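PDB 4R7F: uncharacterized protein from Parabacteroides merdae, which is of unknown function but binds magnesium and carries a domain related to the type 9 secretion system plug protein, within a set of immunoglobulin-like beta-sandwich domains. Local coordinates for residues T16-A22 and E37-F43; E24-E28 and Q270-F275; N222-R226 and Y264-D269. All blocks are in the same frame, centred on the assembly; numbering follows the deposited sequence.

Interaction 1. Residues T16-A22 and E37-F43; sequences TLQVKVA and EQIEINF
Lys20 and Glu40 run alongside each other from neighbouring strands on one face of an antiparallel pair, and the aliphatic part of the lysine does the closest touching: CD of Lys20 rests 3.4 Å from OE1 of Glu40. In the conformer described, one of two, the lysine bends at chi2 and chi3 and NZ lies 3.7 Å from Glu40 OE1, a long salt bridge that is less certain for that reason; a water bridges the two, and NZ also binds Glu24 O. Glu40 is extended, CG opposite the backbone N (chi1 176°), which carries its carboxylate along Lys20. Its OE2 receives Asn42 ND2 from the anti side at 3.1 Å, tilted out of the carboxylate plane, while Asn42 OD1 turns to Asn98. Replacing Glu40 by an alanine would probably leave Lys20 and Asn42 ND2 each short of a partner on this face. The other face is apolar: Val19 CG1 crosses Ile39 CG2 at 4.1 Å, Leu17 CD1 reaches Ile41 CG2, and strand 129-138 packs on all four. Between the faces, Gln18 with Asn42 and Lys20 with Glu40 are hydrogen-bonded pairs. One strand pair thus gives its oily face to the core of a beta-sandwich and keeps charge and amide on the other, where the charge of the buried Glu40 is probably offset in part by Lys20 and, more weakly, by Arg100.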
# COMPACT_ATOMS: atom_id res chain seq x y z
N THR A 16 8.50 14.42 -21.53
CA THR A 16 7.62 13.45 -20.86
C THR A 16 8.24 12.08 -20.92
O THR A 16 7.59 11.07 -21.24
CB THR A 16 6.20 13.50 -21.48
OG1 THR A 16 5.80 14.88 -21.57
CG2 THR A 16 5.21 12.76 -20.63
N LEU A 17 9.53 12.06 -20.63
CA LEU A 17 10.25 10.80 -20.47
C LEU A 17 9.73 10.08 -19.23
O LEU A 17 9.78 10.61 -18.14
CB LEU A 17 11.72 11.04 -20.32
CG LEU A 17 12.57 9.81 -20.07
CD1 LEU A 17 12.56 8.89 -21.28
CD2 LEU A 17 13.99 10.25 -19.77
N GLN A 18 9.23 8.87 -19.43
CA GLN A 18 8.80 7.98 -18.37
C GLN A 18 9.54 6.66 -18.45
O GLN A 18 9.72 6.10 -19.54
CB GLN A 18 7.31 7.68 -18.50
CG GLN A 18 6.43 8.91 -18.44
CD GLN A 18 4.95 8.58 -18.59
OE1 GLN A 18 4.36 8.69 -19.69
NE2 GLN A 18 4.34 8.19 -17.50
N VAL A 19 9.96 6.20 -17.28
CA VAL A 19 10.52 4.88 -17.05
C VAL A 19 9.67 4.18 -15.97
O VAL A 19 9.63 4.60 -14.82
CB VAL A 19 11.97 5.01 -16.59
CG1 VAL A 19 12.59 3.64 -16.38
CG2 VAL A 19 12.74 5.85 -17.61
N LYS A 20 9.01 3.11 -16.38
CA LYS A 20 8.06 2.41 -15.53
C LYS A 20 8.00 0.95 -15.95
O LYS A 20 8.60 0.56 -16.95
CB LYS A 20 6.69 3.07 -15.59
CG LYS A 20 6.19 3.36 -17.00
CD LYS A 20 5.10 2.38 -17.43
CE LYS A 20 3.71 2.90 -17.11
NZ LYS A 20 2.70 1.89 -17.51
N VAL A 21 7.31 0.12 -15.17
CA VAL A 21 7.15 -1.26 -15.56
C VAL A 21 5.99 -1.31 -16.53
O VAL A 21 4.91 -0.81 -16.22
CB VAL A 21 6.92 -2.17 -14.36
CG1 VAL A 21 6.55 -3.57 -14.84
CG2 VAL A 21 8.15 -2.22 -13.49
N ALA A 22 6.23 -1.88 -17.71
CA ALA A 22 5.22 -1.96 -18.76
C ALA A 22 3.95 -2.58 -18.18
O ALA A 22 4.00 -3.58 -17.45
CB ALA A 22 5.73 -2.80 -19.93
N GLU A 37 8.20 -9.57 -16.68
CA GLU A 37 7.95 -8.13 -16.76
C GLU A 37 8.96 -7.40 -17.63
O GLU A 37 10.09 -7.83 -17.82
CB GLU A 37 7.91 -7.53 -15.36
CG GLU A 37 6.74 -8.06 -14.54
CD GLU A 37 6.44 -7.22 -13.30
OE1 GLU A 37 7.39 -6.79 -12.59
OE2 GLU A 37 5.23 -7.00 -13.04
N GLN A 38 8.52 -6.28 -18.20
CA GLN A 38 9.44 -5.43 -18.95
C GLN A 38 9.45 -4.01 -18.45
O GLN A 38 8.43 -3.47 -17.99
CB GLN A 38 9.02 -5.39 -20.40
CG GLN A 38 9.03 -6.75 -21.10
CD GLN A 38 8.26 -6.69 -22.42
OE1 GLN A 38 7.04 -6.54 -22.42
NE2 GLN A 38 8.99 -6.76 -23.54
N ILE A 39 10.59 -3.35 -18.62
CA ILE A 39 10.65 -1.90 -18.46
C ILE A 39 10.15 -1.22 -19.71
O ILE A 39 10.50 -1.62 -20.83
CB ILE A 39 12.08 -1.42 -18.18
CG1 ILE A 39 12.48 -1.82 -16.77
CG2 ILE A 39 12.15 0.09 -18.28
CD1 ILE A 39 11.83 -1.00 -15.67
N GLU A 40 9.35 -0.18 -19.51
CA GLU A 40 8.86 0.65 -20.58
C GLU A 40 9.52 2.02 -20.48
O GLU A 40 9.42 2.70 -19.46
CB GLU A 40 7.36 0.81 -20.50
CG GLU A 40 6.76 1.76 -21.55
CD GLU A 40 5.24 1.86 -21.47
OE1 GLU A 40 4.65 1.18 -20.62
OE2 GLU A 40 4.61 2.60 -22.26
N ILE A 41 10.17 2.42 -21.57
CA ILE A 41 10.67 3.75 -21.76
C ILE A 41 9.76 4.44 -22.75
O ILE A 41 9.64 4.04 -23.87
CB ILE A 41 12.11 3.75 -22.27
CG1 ILE A 41 13.04 3.29 -21.16
CG2 ILE A 41 12.48 5.14 -22.75
CD1 ILE A 41 14.25 2.54 -21.64
N ASN A 42 9.11 5.49 -22.29
CA ASN A 42 8.15 6.23 -23.06
C ASN A 42 8.51 7.75 -23.11
O ASN A 42 8.87 8.37 -22.10
CB ASN A 42 6.79 6.02 -22.41
CG ASN A 42 5.65 6.36 -23.34
OD1 ASN A 42 5.46 7.51 -23.72
ND2 ASN A 42 4.91 5.35 -23.71
N PHE A 43 8.40 8.35 -24.28
CA PHE A 43 8.77 9.72 -24.43
C PHE A 43 8.17 10.29 -25.69
O PHE A 43 7.80 9.53 -26.56
CB PHE A 43 10.31 9.85 -24.48
CG PHE A 43 10.95 9.26 -25.69
CD1 PHE A 43 11.33 7.94 -25.71
CD2 PHE A 43 11.21 10.04 -26.81
CE1 PHE A 43 11.95 7.39 -26.83
CE2 PHE A 43 11.83 9.49 -27.94
CZ PHE A 43 12.21 8.17 -27.94
O HOH W 1 5.31 9.74 -22.10
O HOH W 2 2.44 0.43 -19.75
O HOH W 3 5.74 -5.70 -17.79

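Interaction 2. Residues E24-E28 and Q270-F275; sequences ELISE and QDGRFF. With MG (magnesium ion), chain G.
The guanidinium of Arg273 carries Ile26 CG2 over the centre of one face, 3.8 Å above the plane, and takes its polar partners at the edge. There NH2 gives a nearly straight bond of 3.0 Å to Ser27 O, which lies in the guanidinium plane, whereas NH2 approaches from above the plane of the Ser27 carbonyl. The same NH2 makes a salt bridge of 3.2 Å to Glu28 OE2, weak as a hydrogen bond (122° at the hydrogen); the carboxylate plane stands 88° from the guanidinium, and Glu28 OE1 is held by Asn189. A water bridges Arg273 NE and Ser27 N. The Phe275 ring is met at its rim: Ile26 CD1 comes to 3.4 Å from CZ of Phe275, and Leu25 O lies in the ring plane, 3.6 Å from its CE2. Ile26 serves both flat groups, one branch at each. Arg273 reaches across extended from CG to NE (chi3 173°), and its NH1 meets Gln270 O at 3.0 Å while also pairing with Glu373. Gln270 O takes the backbone N of Arg273 from its opposite face, closing a type I' beta turn that includes Asp271, whose OD1 binds magnesium at 2.2 Å. The loop follows strand 14-21 of one sheet and the turn leads into strand 274-276 of another, consistent with a contact between two of the immunoglobulin-like domains.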
# COMPACT_ATOMS: atom_id res chain seq x y z
N GLU A 24 1.99 -1.27 -15.76
CA GLU A 24 1.67 -0.88 -14.37
C GLU A 24 1.31 0.61 -14.27
O GLU A 24 1.93 1.45 -14.91
CB GLU A 24 2.84 -1.22 -13.41
CG GLU A 24 3.06 -2.69 -13.06
CD GLU A 24 1.80 -3.39 -12.56
OE1 GLU A 24 1.19 -2.96 -11.54
OE2 GLU A 24 1.40 -4.40 -13.20
N LEU A 25 0.31 0.93 -13.46
CA LEU A 25 -0.06 2.30 -13.20
C LEU A 25 1.01 3.02 -12.33
O LEU A 25 1.44 4.14 -12.64
CB LEU A 25 -1.42 2.36 -12.50
CG LEU A 25 -1.92 3.80 -12.28
CD1 LEU A 25 -2.49 4.33 -13.58
CD2 LEU A 25 -2.93 3.92 -11.14
N ILE A 26 1.37 2.37 -11.23
CA ILE A 26 2.32 2.87 -10.24
C ILE A 26 3.44 1.86 -10.21
O ILE A 26 3.17 0.67 -10.04
CB ILE A 26 1.70 2.88 -8.82
CG1 ILE A 26 0.46 3.78 -8.76
CG2 ILE A 26 2.73 3.26 -7.76
CD1 ILE A 26 0.70 5.22 -9.14
N SER A 27 4.69 2.27 -10.40
CA SER A 27 5.72 1.26 -10.33
C SER A 27 7.05 1.79 -9.90
O SER A 27 7.19 2.95 -9.59
CB SER A 27 5.81 0.46 -11.64
OG SER A 27 6.21 1.27 -12.70
N GLU A 28 7.99 0.86 -9.78
CA GLU A 28 9.36 1.19 -9.54
C GLU A 28 10.18 0.81 -10.75
O GLU A 28 9.84 -0.13 -11.48
CB GLU A 28 9.84 0.45 -8.31
CG GLU A 28 8.98 0.67 -7.08
CD GLU A 28 9.00 2.08 -6.54
OE1 GLU A 28 10.00 2.81 -6.71
OE2 GLU A 28 8.00 2.45 -5.90
N GLN A 270 0.97 10.54 -4.91
CA GLN A 270 1.61 9.40 -5.56
C GLN A 270 3.13 9.63 -5.58
O GLN A 270 3.83 9.23 -6.51
CB GLN A 270 1.02 9.22 -6.94
CG GLN A 270 -0.46 8.85 -6.93
CD GLN A 270 -1.44 10.04 -6.76
OE1 GLN A 270 -1.18 11.17 -7.17
NE2 GLN A 270 -2.58 9.76 -6.13
N ASP A 271 3.61 10.30 -4.52
CA ASP A 271 5.04 10.51 -4.22
C ASP A 271 5.90 11.05 -5.37
O ASP A 271 7.01 10.54 -5.60
CB ASP A 271 5.65 9.22 -3.68
CG ASP A 271 5.03 8.76 -2.34
OD1 ASP A 271 4.47 9.59 -1.58
OD2 ASP A 271 5.17 7.54 -2.07
N GLY A 272 5.36 12.02 -6.11
CA GLY A 272 6.06 12.77 -7.12
C GLY A 272 5.72 12.33 -8.53
O GLY A 272 6.17 12.93 -9.49
N ARG A 273 4.91 11.30 -8.68
CA ARG A 273 4.55 10.83 -10.00
C ARG A 273 3.58 11.76 -10.72
O ARG A 273 2.94 12.64 -10.11
CB ARG A 273 3.93 9.43 -9.92
CG ARG A 273 4.87 8.38 -9.40
CD ARG A 273 4.16 7.06 -9.18
NE ARG A 273 5.15 6.03 -8.83
CZ ARG A 273 5.58 5.78 -7.61
NH1 ARG A 273 5.10 6.47 -6.58
NH2 ARG A 273 6.49 4.84 -7.41
N PHE A 274 3.49 11.55 -12.03
CA PHE A 274 2.48 12.19 -12.86
C PHE A 274 1.83 11.16 -13.75
O PHE A 274 2.39 10.10 -13.97
CB PHE A 274 3.08 13.34 -13.69
CG PHE A 274 4.04 12.91 -14.77
CD1 PHE A 274 3.58 12.41 -15.96
CD2 PHE A 274 5.39 13.04 -14.59
CE1 PHE A 274 4.46 12.02 -16.92
CE2 PHE A 274 6.27 12.69 -15.55
CZ PHE A 274 5.82 12.16 -16.72
N PHE A 275 0.66 11.50 -14.31
CA PHE A 275 -0.13 10.57 -15.08
C PHE A 275 -0.72 11.32 -16.23
O PHE A 275 -1.42 12.31 -16.02
CB PHE A 275 -1.24 9.99 -14.22
CG PHE A 275 -0.73 9.36 -12.98
CD1 PHE A 275 -0.55 10.11 -11.82
CD2 PHE A 275 -0.35 8.02 -12.98
CE1 PHE A 275 -0.00 9.55 -10.69
CE2 PHE A 275 0.17 7.46 -11.84
CZ PHE A 275 0.34 8.22 -10.70
MG MG G . 3.45 10.92 -0.15
O HOH W 4 5.53 4.84 -11.39
O HOH W 5 5.20 12.46 0.36

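Interaction 3. Residues N222-R226 and Y264-D269. With MG (magnesium ion), chain G.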
# COMPACT_ATOMS: atom_id res chain seq x y z
N ASN A 222 6.47 16.12 3.27
CA ASN A 222 5.05 16.41 3.23
C ASN A 222 4.49 15.69 2.02
O ASN A 222 5.25 15.22 1.14
CB ASN A 222 4.81 17.92 3.08
CG ASN A 222 3.42 18.36 3.57
OD1 ASN A 222 2.53 17.55 3.73
ND2 ASN A 222 3.26 19.64 3.81
N GLU A 223 3.16 15.57 1.96
CA GLU A 223 2.52 15.04 0.76
C GLU A 223 2.75 16.05 -0.33
O GLU A 223 2.76 17.27 -0.10
CB GLU A 223 1.01 14.75 0.93
CG GLU A 223 0.64 13.90 2.17
CD GLU A 223 1.28 12.51 2.24
OE1 GLU A 223 1.90 12.01 1.26
OE2 GLU A 223 1.18 11.90 3.33
N TYR A 224 2.98 15.52 -1.52
CA TYR A 224 3.30 16.35 -2.65
C TYR A 224 2.05 17.14 -2.97
O TYR A 224 0.89 16.73 -2.68
CB TYR A 224 3.72 15.51 -3.87
CG TYR A 224 5.12 14.93 -3.80
CD1 TYR A 224 5.44 13.97 -2.90
CD2 TYR A 224 6.12 15.35 -4.69
CE1 TYR A 224 6.73 13.45 -2.82
CE2 TYR A 224 7.40 14.86 -4.62
CZ TYR A 224 7.70 13.88 -3.69
OH TYR A 224 8.98 13.35 -3.60
N ARG A 225 2.31 18.30 -3.56
CA ARG A 225 1.30 19.16 -4.11
C ARG A 225 0.76 18.53 -5.37
O ARG A 225 1.51 17.83 -6.10
CB ARG A 225 1.88 20.53 -4.45
CG ARG A 225 2.36 21.33 -3.26
CD ARG A 225 3.29 22.45 -3.70
NE ARG A 225 4.04 23.03 -2.61
CZ ARG A 225 3.60 24.02 -1.83
NH1 ARG A 225 2.39 24.54 -1.98
NH2 ARG A 225 4.39 24.48 -0.88
N ARG A 226 -0.52 18.78 -5.65
CA ARG A 226 -1.18 18.18 -6.83
C ARG A 226 -1.88 19.23 -7.63
O ARG A 226 -2.32 20.27 -7.11
CB ARG A 226 -2.15 17.06 -6.44
CG ARG A 226 -1.49 15.88 -5.73
CD ARG A 226 -2.45 15.14 -4.80
NE ARG A 226 -3.65 14.62 -5.48
CZ ARG A 226 -4.91 14.75 -5.05
NH1 ARG A 226 -5.21 15.37 -3.91
NH2 ARG A 226 -5.90 14.23 -5.77
N TYR A 264 0.04 18.76 9.96
CA TYR A 264 -0.09 17.82 8.83
C TYR A 264 -1.53 17.71 8.35
O TYR A 264 -2.42 17.64 9.19
CB TYR A 264 0.42 16.42 9.24
CG TYR A 264 0.19 15.34 8.19
CD1 TYR A 264 1.02 15.25 7.08
CD2 TYR A 264 -0.83 14.40 8.31
CE1 TYR A 264 0.83 14.31 6.10
CE2 TYR A 264 -1.01 13.41 7.34
CZ TYR A 264 -0.17 13.38 6.23
OH TYR A 264 -0.28 12.45 5.24
N GLN A 265 -1.75 17.74 7.03
CA GLN A 265 -3.08 17.55 6.41
C GLN A 265 -3.02 16.30 5.56
O GLN A 265 -2.28 16.27 4.57
CB GLN A 265 -3.45 18.72 5.48
CG GLN A 265 -3.11 20.13 5.98
CD GLN A 265 -4.24 20.81 6.73
OE1 GLN A 265 -5.29 21.09 6.16
NE2 GLN A 265 -4.02 21.09 8.02
N TYR A 266 -3.79 15.27 5.92
CA TYR A 266 -3.86 14.10 5.05
C TYR A 266 -4.34 14.56 3.67
O TYR A 266 -5.30 15.30 3.54
CB TYR A 266 -4.73 12.95 5.59
CG TYR A 266 -4.75 11.77 4.61
CD1 TYR A 266 -3.74 10.79 4.63
CD2 TYR A 266 -5.73 11.68 3.62
CE1 TYR A 266 -3.73 9.75 3.70
CE2 TYR A 266 -5.73 10.65 2.69
CZ TYR A 266 -4.74 9.69 2.73
OH TYR A 266 -4.77 8.69 1.78
N ASP A 267 -3.56 14.20 2.67
CA ASP A 267 -3.88 14.35 1.25
C ASP A 267 -3.41 13.04 0.67
O ASP A 267 -2.52 12.40 1.23
CB ASP A 267 -3.10 15.52 0.62
CG ASP A 267 -3.31 15.65 -0.91
OD1 ASP A 267 -4.45 15.34 -1.34
OD2 ASP A 267 -2.37 16.06 -1.65
N GLN A 268 -4.00 12.60 -0.41
CA GLN A 268 -3.56 11.37 -1.04
C GLN A 268 -2.67 11.81 -2.21
O GLN A 268 -3.14 12.56 -3.06
CB GLN A 268 -4.78 10.58 -1.51
CG GLN A 268 -4.51 9.10 -1.70
CD GLN A 268 -5.46 8.45 -2.68
OE1 GLN A 268 -6.37 9.09 -3.22
NE2 GLN A 268 -5.25 7.16 -2.95
N ASP A 269 -1.40 11.40 -2.24
CA ASP A 269 -0.51 11.67 -3.35
C ASP A 269 0.07 10.38 -3.96
O ASP A 269 -0.30 9.28 -3.58
CB ASP A 269 0.63 12.63 -2.93
CG ASP A 269 1.66 11.97 -2.01
OD1 ASP A 269 1.45 10.81 -1.60
OD2 ASP A 269 2.68 12.61 -1.68
MG MG G . 3.45 10.92 -0.15
O HOH W 6 0.59 18.46 5.56
O HOH W 5 5.20 12.46 0.36
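Glu223 and Asp269 bring two separate loops together on one magnesium ion, a carboxylate-rich metal site beside the beta-strand 225-228. Their carboxylates stand at 90° to each other: Glu223 binds through OE1 alone, at 2.4 Å from the ion, whereas Asp269 is bidentate, OD1 at 2.5 Å and OD2 at 2.4 Å from it. Asp271, Gln371 O and a water complete the ligands, and that water also bonds to Asn222 O. Glu223 bends at chi2 (-59°), which sends its second oxygen away from the metal to Tyr264; the tyrosine OH donates a very short bond of 2.5 Å to OE2, which lies at the edge of the ring. Metal on one oxygen and phenol on the other probably limit the turning of this carboxylate. Asp269 is fixed from the other loop, its OD2 accepting Tyr224 N on the anti side at 2.9 Å. With one oxygen on both the metal and an N-H, the aspartate is probably hindered from turning. Farther along, in the Asp267 conformer described, one of two, Arg226 NH1 lies 2.7 Å from Asp267 OD1, a salt bridge whose hydrogen bond is weak (118°). Arg226 bends at chi3 over the loop, and Gln268 O sits 3.0 Å above its guanidinium plane, offset toward the rim.

The three contacts run as a chain from the plug-related domain to the metal. Interactions 1 and 2 have centres about 11 Å apart and touch directly: Ser27 OG lies 2.9 Å from Val21 N, a probable hydrogen bond, and Phe274 CZ packs 3.7 Å from Gln18 CG. Interactions 2 and 3 share the magnesium ion and its water ligand, Asp271 coming from the former and Glu223 and Asp269 from the latter; the Tyr224 ring also packs on the turn, CE2 at 3.5 Å from Gly272 CA. Interaction 1 stays about 14 Å from interaction 3 at the nearest atoms, so 24-28 with 270-275 links the strand pair to the metal site.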